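B-type flagellar hook-associated protein 2 (Pseudomonas aeruginosa, PDB 5FHY) caps the tip of the growing flagellar filament, helping flagellin subunits polymerise there and keeping them from leaking out unassembled. Local coordinates at residues E174-D178 with G179-S183; R182-A185 with S186-V189. All coordinates share one frame; numbering follows the deposited sequence.

Interaction 1: residues E174-D178 with G179-S183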
loop_
_atom_site.group_PDB
_atom_site.type_symbol
_atom_site.label_atom_id
_atom_site.label_comp_id
_atom_site.label_asym_id
_atom_site.label_seq_id
_atom_site.Cartn_x
_atom_site.Cartn_y
_atom_site.Cartn_z
ATOM N N GLU B 174 -1.613 56.217 4.195
ATOM C CA GLU B 174 -0.285 56.732 3.894
ATOM C C GLU B 174 0.725 55.606 3.775
ATOM O O GLU B 174 0.762 54.696 4.603
ATOM C CB GLU B 174 0.179 57.718 4.966
ATOM C CG GLU B 174 1.440 58.487 4.582
ATOM C CD GLU B 174 1.922 59.426 5.674
ATOM O OE1 GLU B 174 1.999 58.992 6.841
ATOM O OE2 GLU B 174 2.215 60.601 5.368
ATOM N N ILE B 175 1.543 55.679 2.734
ATOM C CA ILE B 175 2.675 54.782 2.582
ATOM C C ILE B 175 3.922 55.610 2.325
ATOM O O ILE B 175 3.841 56.804 2.043
ATOM C CB ILE B 175 2.473 53.778 1.424
ATOM C CG1 ILE B 175 2.455 54.503 0.078
ATOM C CG2 ILE B 175 1.183 52.993 1.595
ATOM C CD1 ILE B 175 2.175 53.589 -1.092
ATOM N N THR B 176 5.080 54.976 2.448
ATOM C CA THR B 176 6.331 55.605 2.061
ATOM C C THR B 176 7.087 54.644 1.158
ATOM O O THR B 176 7.132 53.446 1.416
ATOM C CB THR B 176 7.210 55.988 3.278
ATOM O OG1 THR B 176 7.785 54.810 3.854
ATOM C CG2 THR B 176 6.405 56.727 4.338
ATOM N N VAL B 177 7.667 55.170 0.088
ATOM C CA VAL B 177 8.472 54.359 -0.813
ATOM C C VAL B 177 9.863 54.963 -0.883
ATOM O O VAL B 177 10.056 56.036 -1.455
ATOM C CB VAL B 177 7.863 54.279 -2.226
ATOM C CG1 VAL B 177 8.770 53.472 -3.145
ATOM C CG2 VAL B 177 6.464 53.668 -2.169
ATOM N N ASP B 178 10.826 54.260 -0.295
ATOM C CA ASP B 178 12.201 54.733 -0.195
ATOM C C ASP B 178 12.293 56.099 0.480
ATOM O O ASP B 178 13.168 56.897 0.162
ATOM C CB ASP B 178 12.843 54.786 -1.582
ATOM C CG ASP B 178 13.191 53.412 -2.104
ATOM O OD1 ASP B 178 13.500 52.532 -1.274
ATOM O OD2 ASP B 178 13.153 53.207 -3.336
ATOM N N GLY B 179 11.375 56.360 1.406
ATOM C CA GLY B 179 11.376 57.600 2.161
ATOM C C GLY B 179 10.325 58.598 1.706
ATOM O O GLY B 179 9.988 59.531 2.437
ATOM N N LEU B 180 9.801 58.404 0.499
ATOM C CA LEU B 180 8.846 59.353 -0.061
ATOM C C LEU B 180 7.417 58.982 0.305
ATOM O O LEU B 180 6.969 57.870 0.043
ATOM C CB LEU B 180 9.003 59.423 -1.578
ATOM C CG LEU B 180 10.426 59.711 -2.054
ATOM C CD1 LEU B 180 10.485 59.764 -3.572
ATOM C CD2 LEU B 180 10.936 61.007 -1.436
ATOM N N LYS B 181 6.701 59.932 0.897
ATOM C CA LYS B 181 5.330 59.713 1.346
ATOM C C LYS B 181 4.300 59.869 0.237
ATOM O O LYS B 181 4.381 60.785 -0.577
ATOM C CB LYS B 181 4.990 60.665 2.494
ATOM C CG LYS B 181 5.616 60.279 3.819
ATOM C CD LYS B 181 5.298 61.292 4.906
ATOM C CE LYS B 181 5.773 60.800 6.264
ATOM N NZ LYS B 181 5.417 61.739 7.364
ATOM N N ARG B 182 3.320 58.973 0.237
ATOM C CA ARG B 182 2.194 59.039 -0.682
ATOM C C ARG B 182 0.893 58.830 0.080
ATOM O O ARG B 182 0.656 57.767 0.653
ATOM C CB ARG B 182 2.334 57.992 -1.792
ATOM C CG ARG B 182 1.067 57.740 -2.612
ATOM C CD ARG B 182 0.610 58.979 -3.377
ATOM N NE ARG B 182 0.297 58.695 -4.778
ATOM C CZ ARG B 182 -0.842 58.150 -5.201
ATOM N NH1 ARG B 182 -1.784 57.813 -4.330
ATOM N NH2 ARG B 182 -1.035 57.931 -6.494
ATOM N N SER B 183 0.058 59.860 0.098
ATOM C CA SER B 183 -1.269 59.743 0.677
ATOM C C SER B 183 -2.145 58.973 -0.299
ATOM O O SER B 183 -2.191 59.302 -1.482
ATOM C CB SER B 183 -1.852 61.125 0.969
ATOM O OG SER B 183 -3.183 61.033 1.438
HETATM O O HOH W 1 10.036 54.536 2.371
#
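Ile175 and Arg182 form an antiparallel hydrogen-bonded pair, as do Val177 and Leu180 next to the turn, and the short strand segments run at 151° to each other in a two-residue beta hairpin closed by a type I' turn over Asp178-Gly179. The Ile175 N to Arg182 O bond (3.1 Å) and the Arg182 N to Ile175 O bond (2.9 Å) are both nearly straight. At the turn, Leu180 N reaches Val177 O at 3.1 Å from above the carbonyl plane. Gly179 takes the positive phi (104°) of the second turn position, where a CB would collide with Asp178 O. A water hydrogen-bonds to Thr176 OG1 at 2.7 Å; Gly179 N points at the same water, at a distance short enough to leave its exact position doubtful.

Glu174, Thr176 and Lys181 share one face. The extended Lys181 runs alongside Thr176, CG touching Thr176 CG2 at 3.7 Å, and then passes slantwise over the Glu174 carboxylate. Glu174 OE2 lies 3.2 Å from Lys181 CD but 3.9 Å from Lys181 NZ, so the salt bridge is long and the aliphatic chain makes the closer contact. On the other face Ile175 and Arg182 point the same way, CG1 against CB at 4.0 Å. Arg182 then bends at chi2 (63°), and its NH1 bonds Ser183 O.

The hairpin belongs to the FliD C-terminal family region of this capping-protein fragment. Asp178 OD1 accepts from Gln37 N. On its other edge strand 173-177 pairs antiparallel with strand 34-42, while strand 180-184, outermost within this chain, meets a second subunit, whose Asp160 and Asn112 accept from Lys181 N and Ser183 N.

Interaction 2: residues R182-A185 with S186-V189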
loop_
_atom_site.group_PDB
_atom_site.type_symbol
_atom_site.label_atom_id
_atom_site.label_comp_id
_atom_site.label_asym_id
_atom_site.label_seq_id
_atom_site.Cartn_x
_atom_site.Cartn_y
_atom_site.Cartn_z
ATOM N N ARG B 182 3.320 58.973 0.237
ATOM C CA ARG B 182 2.194 59.039 -0.682
ATOM C C ARG B 182 0.893 58.830 0.080
ATOM O O ARG B 182 0.656 57.767 0.653
ATOM C CB ARG B 182 2.334 57.992 -1.792
ATOM C CG ARG B 182 1.067 57.740 -2.612
ATOM C CD ARG B 182 0.610 58.979 -3.377
ATOM N NE ARG B 182 0.297 58.695 -4.778
ATOM C CZ ARG B 182 -0.842 58.150 -5.201
ATOM N NH1 ARG B 182 -1.784 57.813 -4.330
ATOM N NH2 ARG B 182 -1.035 57.931 -6.494
ATOM N N SER B 183 0.058 59.860 0.098
ATOM C CA SER B 183 -1.269 59.743 0.677
ATOM C C SER B 183 -2.145 58.973 -0.299
ATOM O O SER B 183 -2.191 59.302 -1.482
ATOM C CB SER B 183 -1.852 61.125 0.969
ATOM O OG SER B 183 -3.183 61.033 1.438
ATOM N N ILE B 184 -2.843 57.954 0.186
ATOM C CA ILE B 184 -3.632 57.119 -0.711
ATOM C C ILE B 184 -5.112 57.156 -0.337
ATOM O O ILE B 184 -5.473 57.044 0.832
ATOM C CB ILE B 184 -3.109 55.668 -0.710
ATOM C CG1 ILE B 184 -3.114 55.084 0.704
ATOM C CG2 ILE B 184 -1.692 55.621 -1.261
ATOM C CD1 ILE B 184 -2.754 53.612 0.757
ATOM N N ALA B 185 -5.971 57.298 -1.341
ATOM C CA ALA B 185 -7.402 57.472 -1.098
ATOM C C ALA B 185 -8.122 56.136 -1.089
ATOM O O ALA B 185 -9.324 56.060 -0.845
ATOM C CB ALA B 185 -8.013 58.397 -2.140
ATOM N N SER B 186 -7.369 55.086 -1.383
ATOM C CA SER B 186 -7.886 53.731 -1.387
ATOM C C SER B 186 -6.743 52.778 -1.069
ATOM O O SER B 186 -5.577 53.118 -1.266
ATOM C CB SER B 186 -8.516 53.397 -2.738
ATOM O OG SER B 186 -8.682 52.000 -2.900
ATOM N N ASN B 187 -7.068 51.591 -0.575
ATOM C CA ASN B 187 -6.032 50.631 -0.212
ATOM C C ASN B 187 -5.630 49.801 -1.420
ATOM O O ASN B 187 -4.779 48.915 -1.331
ATOM C CB ASN B 187 -6.506 49.737 0.931
ATOM C CG ASN B 187 -6.707 50.508 2.217
ATOM O OD1 ASN B 187 -5.899 51.367 2.568
ATOM N ND2 ASN B 187 -7.789 50.212 2.925
ATOM N N SER B 188 -6.259 50.101 -2.551
ATOM C CA SER B 188 -5.849 49.557 -3.835
ATOM C C SER B 188 -5.310 50.693 -4.689
ATOM O O SER B 188 -6.080 51.441 -5.286
ATOM C CB SER B 188 -7.021 48.876 -4.541
ATOM O OG SER B 188 -7.348 47.647 -3.923
ATOM N N VAL B 189 -3.991 50.821 -4.755
ATOM C CA VAL B 189 -3.389 51.935 -5.472
ATOM C C VAL B 189 -2.545 51.465 -6.643
ATOM O O VAL B 189 -2.046 50.341 -6.648
ATOM C CB VAL B 189 -2.526 52.791 -4.545
ATOM C CG1 VAL B 189 -3.405 53.513 -3.550
ATOM C CG2 VAL B 189 -1.494 51.926 -3.842
#
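Ile184 and Val189 meet across a beta arch, in which strand 180-184 passes through the short loop Ala185-Asn187 into strand 188-190. The two strands belong to different sheets, so side chains, and not a ladder of backbone bonds, bring them together. The Ile184 and Val189 side chains cross at about a right angle, each with its CB directed toward the opposite segment. Val189 CG1 does the touching: it sits 3.6 Å from Ile184 CG2 and equally close to Ile184 CB, nestling against the branch point of the isoleucine. Its torsion (chi1 -68°) sets this methyl anti to the carbonyl carbon of Val189, from where it reaches Ile184.

The other branch of Ile184 takes a different partner. Ser186 O packs against Ile184 CD1 (3.5 Å), with Ile184 CG1 and the branch atom CB also within van der Waals range, so this carbonyl oxygen rests against the aliphatic side chain. Beyond it, Ile184 CD1 approaches Asn187 OD1 more loosely, at 4.3 Å; that oxygen has its hydrogen bond from Ala44 N. Ile184 also rests on Ile175 of the neighbouring strand, so it joins the hairpin to the arch.

At the bend, the CB atoms of Ala185 and Ser186 point away from the opposite segment overall, though each touches the peptide next to it. Ala185 O bonds Thr124 OG1, while backbone bonds of Ile184 with Gly173 and of Val189 with Phe198 hold the arch ends in their separate sheets. The loop is fastened internally by an ST turn: Ser186 OG, anti to its own N, accepts from Ser188 N at 3.1 Å, with an N-H...O angle of 168°.

Running from the N terminus, the chain first follows strand 173-177, reverses at Asp178-Gly179, and returns along strand 180-184; interaction 1 closes this hairpin. Interaction 2 starts on the returning strand, sharing Arg182 and Ser183, and closes the next bend, through Ala185-Asn187, into strand 188-190. The two contacts therefore follow in series with a short overlap, neither nested nor crossed, their centres about 10 Å apart. They also meet in space, where Ile184 CG1 packs against the backbone N of Glu174. Together they carry the chain from the edge of the four-stranded sheet built on strand 34-42 to the three-stranded sheet containing strands 24-28 and 196-200, beside a second subunit.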